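AP endonuclease, family 2 (Brucella melitensis biovar Abortus, PDB 3NGF) probably interconverts hydroxypyruvate and tartronate semialdehyde as a manganese-binding hydroxypyruvate isomerase of the AP endonuclease family 2. Local coordinates at residues Q64-M69 with F207-I212; Q183-H188 with G245-P250. One frame throughout, in Å; residues are numbered along the deposited sequence.

Interaction 1: Q64-M69 with F207-I212; sequences QVLFNM and FSHVQI. With MN (manganese (II) ion), chain C.
His209 sends its imidazole across the barrel interior onto Val65 and Leu66. Its CB points at the opposing strand, and the first torsion sets CG anti to the backbone N (chi1 -167°). Beyond CG the two sides of the ring meet different neighbours. On one, CE1 touches Val65 CG1 at 3.5 Å, with ND1 a little farther from the same methyl; on the other, CD2 packs against Leu66 CD2 at 3.6 Å. Leu66 CB lies over one ring face, 4.2 Å above its plane and displaced toward the rim. At the tip, NE2 is 3.9 Å from Leu66 CD2 and is hydrogen-bonded to Glu41 OE1. The two strands are staves of a closed eight-stranded TIM barrel, the third and the seventh; the axes of 64-68 and 209-212 approach to 9.2 Å at an angle of 81°, and side chains rather than backbone bonds bridge them. Further along 207-212, Gln211 NE2 comes within 4.0 Å of Leu66 CD2 and is hydrogen-bonded to Glu41 OE2, so one carboxylate takes both side chains. The other amide atom, Gln211 OE1, binds the manganese ion at 2.3 Å and also accepts a hydrogen bond from Gln183.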
loop_
_atom_site.group_PDB
_atom_site.type_symbol
_atom_site.label_atom_id
_atom_site.label_comp_id
_atom_site.label_asym_id
_atom_site.label_seq_id
_atom_site.Cartn_x
_atom_site.Cartn_y
_atom_site.Cartn_z
ATOM N N GLN A 64 3.453 3.324 12.090
ATOM C CA GLN A 64 2.919 2.332 11.164
ATOM C C GLN A 64 2.075 3.066 10.128
ATOM O O GLN A 64 1.034 3.642 10.465
ATOM C CB GLN A 64 2.050 1.297 11.888
ATOM C CG GLN A 64 1.597 0.152 10.953
ATOM C CD GLN A 64 2.739 -0.766 10.531
ATOM O OE1 GLN A 64 3.567 -1.126 11.360
ATOM N NE2 GLN A 64 2.754 -1.201 9.249
ATOM N N VAL A 65 2.549 3.093 8.885
ATOM C CA VAL A 65 1.918 3.925 7.846
ATOM C C VAL A 65 0.824 3.182 7.092
ATOM O O VAL A 65 -0.179 3.795 6.679
ATOM C CB VAL A 65 2.997 4.435 6.888
ATOM C CG1 VAL A 65 2.405 5.116 5.691
ATOM C CG2 VAL A 65 3.991 5.362 7.688
ATOM N N LEU A 66 0.995 1.878 6.925
ATOM C CA LEU A 66 0.112 1.086 6.054
ATOM C C LEU A 66 0.298 -0.392 6.338
ATOM O O LEU A 66 1.404 -0.837 6.644
ATOM C CB LEU A 66 0.446 1.361 4.570
ATOM C CG LEU A 66 -0.340 0.514 3.536
ATOM C CD1 LEU A 66 -1.683 1.129 3.333
ATOM C CD2 LEU A 66 0.422 0.381 2.208
ATOM N N PHE A 67 -0.784 -1.158 6.237
ATOM C CA PHE A 67 -0.702 -2.593 5.980
ATOM C C PHE A 67 -1.996 -3.073 5.312
ATOM O O PHE A 67 -2.923 -2.276 5.063
ATOM C CB PHE A 67 -0.328 -3.422 7.219
ATOM C CG PHE A 67 -1.300 -3.297 8.374
ATOM C CD1 PHE A 67 -2.370 -4.198 8.488
ATOM C CD2 PHE A 67 -1.160 -2.280 9.310
ATOM C CE1 PHE A 67 -3.285 -4.101 9.558
ATOM C CE2 PHE A 67 -2.026 -2.172 10.369
ATOM C CZ PHE A 67 -3.093 -3.077 10.501
ATOM N N ASN A 68 -2.004 -4.331 4.907
ATOM C CA ASN A 68 -3.146 -4.875 4.159
ATOM C C ASN A 68 -4.096 -5.627 5.055
ATOM O O ASN A 68 -3.689 -6.263 6.033
ATOM C CB ASN A 68 -2.686 -5.842 3.074
ATOM C CG ASN A 68 -1.808 -5.216 2.040
ATOM O OD1 ASN A 68 -1.501 -4.035 2.092
ATOM N ND2 ASN A 68 -1.380 -6.035 1.059
ATOM N N MET A 69 -5.371 -5.617 4.681
ATOM C CA MET A 69 -6.337 -6.520 5.289
ATOM C C MET A 69 -6.009 -7.987 4.912
ATOM O O MET A 69 -5.293 -8.233 3.935
ATOM C CB MET A 69 -7.749 -6.139 4.837
ATOM C CG MET A 69 -8.131 -4.698 5.158
ATOM S SD MET A 69 -9.860 -4.410 4.837
ATOM C CE MET A 69 -10.097 -2.776 5.569
ATOM N N PHE A 207 -5.505 10.264 -3.851
ATOM C CA PHE A 207 -4.617 9.214 -3.366
ATOM C C PHE A 207 -4.103 9.557 -1.980
ATOM O O PHE A 207 -3.727 10.699 -1.732
ATOM C CB PHE A 207 -3.460 8.910 -4.360
ATOM C CG PHE A 207 -2.572 10.075 -4.652
ATOM C CD1 PHE A 207 -2.897 10.990 -5.650
ATOM C CD2 PHE A 207 -1.377 10.244 -3.962
ATOM C CE1 PHE A 207 -2.075 12.084 -5.917
ATOM C CE2 PHE A 207 -0.557 11.334 -4.229
ATOM C CZ PHE A 207 -0.910 12.252 -5.208
ATOM N N SER A 208 -4.113 8.566 -1.075
ATOM C CA SER A 208 -3.730 8.777 0.335
ATOM C C SER A 208 -2.407 8.100 0.695
ATOM O O SER A 208 -1.927 8.232 1.825
ATOM C CB SER A 208 -4.818 8.272 1.276
ATOM O OG SER A 208 -5.991 9.037 1.125
ATOM N N HIS A 209 -1.833 7.376 -0.261
ATOM C CA HIS A 209 -0.557 6.729 -0.057
ATOM C C HIS A 209 0.085 6.590 -1.425
ATOM O O HIS A 209 -0.612 6.467 -2.439
ATOM C CB HIS A 209 -0.714 5.375 0.631
ATOM C CG HIS A 209 0.580 4.800 1.133
ATOM N ND1 HIS A 209 1.398 5.472 2.011
ATOM C CD2 HIS A 209 1.213 3.637 0.842
ATOM C CE1 HIS A 209 2.487 4.747 2.237
ATOM N NE2 HIS A 209 2.394 3.625 1.544
ATOM N N VAL A 210 1.404 6.633 -1.419
ATOM C CA VAL A 210 2.230 6.515 -2.604
ATOM C C VAL A 210 3.296 5.460 -2.268
ATOM O O VAL A 210 3.748 5.359 -1.138
ATOM C CB VAL A 210 2.878 7.866 -2.985
ATOM C CG1 VAL A 210 3.885 7.692 -4.173
ATOM C CG2 VAL A 210 1.808 8.910 -3.317
ATOM N N GLN A 211 3.652 4.664 -3.260
ATOM C CA GLN A 211 4.760 3.729 -3.171
ATOM C C GLN A 211 5.671 3.904 -4.377
ATOM O O GLN A 211 5.232 4.394 -5.430
ATOM C CB GLN A 211 4.266 2.292 -3.092
ATOM C CG GLN A 211 3.615 1.952 -1.739
ATOM C CD GLN A 211 2.958 0.610 -1.768
ATOM O OE1 GLN A 211 2.306 0.258 -2.740
ATOM N NE2 GLN A 211 3.152 -0.171 -0.715
ATOM N N ILE A 212 6.938 3.541 -4.187
ATOM C CA ILE A 212 7.983 3.667 -5.208
ATOM C C ILE A 212 8.907 2.445 -5.305
ATOM O O ILE A 212 9.151 1.722 -4.327
ATOM C CB ILE A 212 8.854 4.946 -5.010
ATOM C CG1 ILE A 212 9.700 4.870 -3.730
ATOM C CG2 ILE A 212 7.970 6.211 -5.047
ATOM C CD1 ILE A 212 10.714 6.034 -3.563
HETATM MN MN MN C . 2.467 -1.638 -4.021
HETATM O O HOH W 1 1.255 -2.772 -2.195
HETATM O O HOH W 2 2.496 -3.701 -4.966
#

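Interaction 2: Q183-H188 with G245-P250; sequences QLDLYH and GCEYNP. With MN (manganese (II) ion), chain C.
Asp185 and Glu247 meet through one carboxylate oxygen each, and the manganese ion holds them there. Asp185 OD2 lies 2.2 Å from the metal and Glu247 OE1 2.1 Å; binding the same ion accounts for the closeness of these two oxygens, 3.0 Å from one another without a hydrogen bond. The side chains cross at about a right angle, with carboxylate planes 43° apart. Glu247 reaches the ion as an extended chain, CG and CD both continuing in anti steps (chi1 -169°, chi2 -176°). Asp185 ends the sixth barrel strand and Glu247 follows directly on the eighth, at the C-terminal end of the barrel, the usual place for the active site of a TIM barrel; with Glu150 and Gln211 they supply the four protein ligands of the metal. Glu247 is also a predicted proton donor or acceptor. Asp185 is the N-cap of the following helix as well, its OD1 accepting weak hydrogen bonds from the backbone N atoms of Tyr187 and His188.

Away from this compact pair of oxygens the segments are joined more loosely, through water 3, which is within hydrogen-bonding distance of Asp185 OD2 (3.0 Å) and of Glu247 O (2.8 Å). Two further waters make up the water-bearing side of the metal shell. Water 2 is hydrogen-bonded to His188 NE2 at 2.8 Å in the plane of the imidazole, so the histidine stands in the second shell. Water 1, the more distant from the metal at 2.5 Å, gives Glu247 OE2 only a weak hydrogen bond.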
loop_
_atom_site.group_PDB
_atom_site.type_symbol
_atom_site.label_atom_id
_atom_site.label_comp_id
_atom_site.label_asym_id
_atom_site.label_seq_id
_atom_site.Cartn_x
_atom_site.Cartn_y
_atom_site.Cartn_z
ATOM N N GLN A 183 -4.395 3.937 -3.510
ATOM C CA GLN A 183 -2.995 3.752 -3.171
ATOM C C GLN A 183 -2.220 3.785 -4.499
ATOM O O GLN A 183 -2.357 2.885 -5.325
ATOM C CB GLN A 183 -2.822 2.415 -2.462
ATOM C CG GLN A 183 -1.391 2.058 -2.042
ATOM C CD GLN A 183 -1.350 0.853 -1.146
ATOM O OE1 GLN A 183 -2.250 0.630 -0.346
ATOM N NE2 GLN A 183 -0.284 0.069 -1.248
ATOM N N LEU A 184 -1.454 4.850 -4.702
ATOM C CA LEU A 184 -0.739 5.109 -5.964
ATOM C C LEU A 184 0.703 4.585 -5.874
ATOM O O LEU A 184 1.593 5.265 -5.331
ATOM C CB LEU A 184 -0.753 6.619 -6.223
ATOM C CG LEU A 184 0.003 7.179 -7.429
ATOM C CD1 LEU A 184 -0.411 6.460 -8.710
ATOM C CD2 LEU A 184 -0.164 8.717 -7.549
ATOM N N ASP A 185 0.912 3.364 -6.349
ATOM C CA ASP A 185 2.245 2.759 -6.453
ATOM C C ASP A 185 2.775 3.118 -7.856
ATOM O O ASP A 185 2.207 2.700 -8.907
ATOM C CB ASP A 185 2.123 1.254 -6.191
ATOM C CG ASP A 185 3.450 0.504 -6.248
ATOM O OD1 ASP A 185 4.321 0.907 -7.017
ATOM O OD2 ASP A 185 3.618 -0.535 -5.561
ATOM N N LEU A 186 3.812 3.951 -7.878
ATOM C CA LEU A 186 4.250 4.551 -9.144
ATOM C C LEU A 186 4.920 3.521 -10.039
ATOM O O LEU A 186 5.005 3.677 -11.276
ATOM C CB LEU A 186 5.155 5.762 -8.878
ATOM C CG LEU A 186 4.433 6.962 -8.283
ATOM C CD1 LEU A 186 5.440 8.014 -7.840
ATOM C CD2 LEU A 186 3.403 7.551 -9.284
ATOM N N TYR A 187 5.414 2.458 -9.422
ATOM C CA TYR A 187 5.930 1.315 -10.182
ATOM C C TYR A 187 4.782 0.717 -11.045
ATOM O O TYR A 187 4.927 0.522 -12.274
ATOM C CB TYR A 187 6.536 0.283 -9.196
ATOM C CG TYR A 187 6.868 -1.060 -9.796
ATOM C CD1 TYR A 187 8.066 -1.277 -10.456
ATOM C CD2 TYR A 187 5.985 -2.123 -9.683
ATOM C CE1 TYR A 187 8.366 -2.522 -11.034
ATOM C CE2 TYR A 187 6.281 -3.364 -10.221
ATOM C CZ TYR A 187 7.449 -3.556 -10.912
ATOM O OH TYR A 187 7.709 -4.804 -11.442
ATOM N N HIS A 188 3.650 0.445 -10.412
ATOM C CA HIS A 188 2.512 -0.101 -11.148
ATOM C C HIS A 188 1.943 0.920 -12.153
ATOM O O HIS A 188 1.557 0.553 -13.245
ATOM C CB HIS A 188 1.422 -0.552 -10.166
ATOM C CG HIS A 188 1.822 -1.693 -9.277
ATOM N ND1 HIS A 188 2.404 -2.850 -9.751
ATOM C CD2 HIS A 188 1.632 -1.885 -7.952
ATOM C CE1 HIS A 188 2.579 -3.691 -8.743
ATOM N NE2 HIS A 188 2.143 -3.115 -7.637
ATOM N N GLY A 245 5.899 4.979 0.511
ATOM C CA GLY A 245 6.351 3.631 0.878
ATOM C C GLY A 245 7.423 3.100 -0.058
ATOM O O GLY A 245 7.275 3.183 -1.272
ATOM N N CYS A 246 8.498 2.565 0.514
ATOM C CA CYS A 246 9.609 1.983 -0.262
ATOM C C CYS A 246 9.431 0.463 -0.476
ATOM O O CYS A 246 10.114 -0.381 0.132
ATOM C CB CYS A 246 10.938 2.290 0.427
ATOM S SG CYS A 246 11.271 4.069 0.563
ATOM N N GLU A 247 8.535 0.123 -1.389
ATOM C CA GLU A 247 8.198 -1.243 -1.686
ATOM C C GLU A 247 9.036 -1.684 -2.886
ATOM O O GLU A 247 8.524 -1.842 -4.026
ATOM C CB GLU A 247 6.721 -1.371 -2.021
ATOM C CG GLU A 247 6.294 -2.806 -2.064
ATOM C CD GLU A 247 4.862 -2.978 -2.484
ATOM O OE1 GLU A 247 4.265 -2.037 -3.054
ATOM O OE2 GLU A 247 4.353 -4.080 -2.252
ATOM N N TYR A 248 10.317 -1.855 -2.619
ATOM C CA TYR A 248 11.235 -2.321 -3.624
ATOM C C TYR A 248 12.061 -3.454 -3.060
ATOM O O TYR A 248 12.200 -3.622 -1.834
ATOM C CB TYR A 248 12.118 -1.173 -4.141
ATOM C CG TYR A 248 13.116 -0.548 -3.160
ATOM C CD1 TYR A 248 14.252 -1.233 -2.748
ATOM C CD2 TYR A 248 12.911 0.731 -2.650
ATOM C CE1 TYR A 248 15.178 -0.655 -1.878
ATOM C CE2 TYR A 248 13.837 1.322 -1.767
ATOM C CZ TYR A 248 14.973 0.625 -1.399
ATOM O OH TYR A 248 15.898 1.218 -0.560
ATOM N N ASN A 249 12.610 -4.223 -3.977
ATOM C CA ASN A 249 13.526 -5.312 -3.635
ATOM C C ASN A 249 14.947 -4.813 -3.778
ATOM O O ASN A 249 15.389 -4.512 -4.885
ATOM C CB ASN A 249 13.294 -6.490 -4.562
ATOM C CG ASN A 249 11.860 -6.935 -4.578
ATOM O OD1 ASN A 249 11.237 -7.145 -3.509
ATOM N ND2 ASN A 249 11.320 -7.134 -5.781
ATOM N N PRO A 250 15.680 -4.715 -2.664
ATOM C CA PRO A 250 17.020 -4.120 -2.806
ATOM C C PRO A 250 17.892 -4.893 -3.797
ATOM O O PRO A 250 17.822 -6.133 -3.842
ATOM C CB PRO A 250 17.572 -4.191 -1.378
ATOM C CG PRO A 250 16.332 -4.175 -0.485
ATOM C CD PRO A 250 15.340 -4.997 -1.246
HETATM MN MN MN C . 2.467 -1.638 -4.021
HETATM O O HOH W 3 6.332 -1.681 -5.814
HETATM O O HOH W 2 2.496 -3.701 -4.966
HETATM O O HOH W 1 1.255 -2.772 -2.195
#

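From the N terminus, the chain first enters at 64-69, on the third barrel strand, and next supplies 183-188, where the sixth strand passes into a helix. Segment 207-212, on the seventh strand, then closes the loop of interaction 1, with 137 residues between its ends; 245-250, following from the eighth strand, closes that of interaction 2, with 56 between. The segments alternate, so the loops cross. Interaction 1 spans the barrel interior, whereas interaction 2 joins the strands flanking 207-212. Backbone contacts support that adjacency: Gln211 O to Leu186 N is 2.9 Å and Val210 O to Gly245 N 2.7 Å, both probable hydrogen bonds.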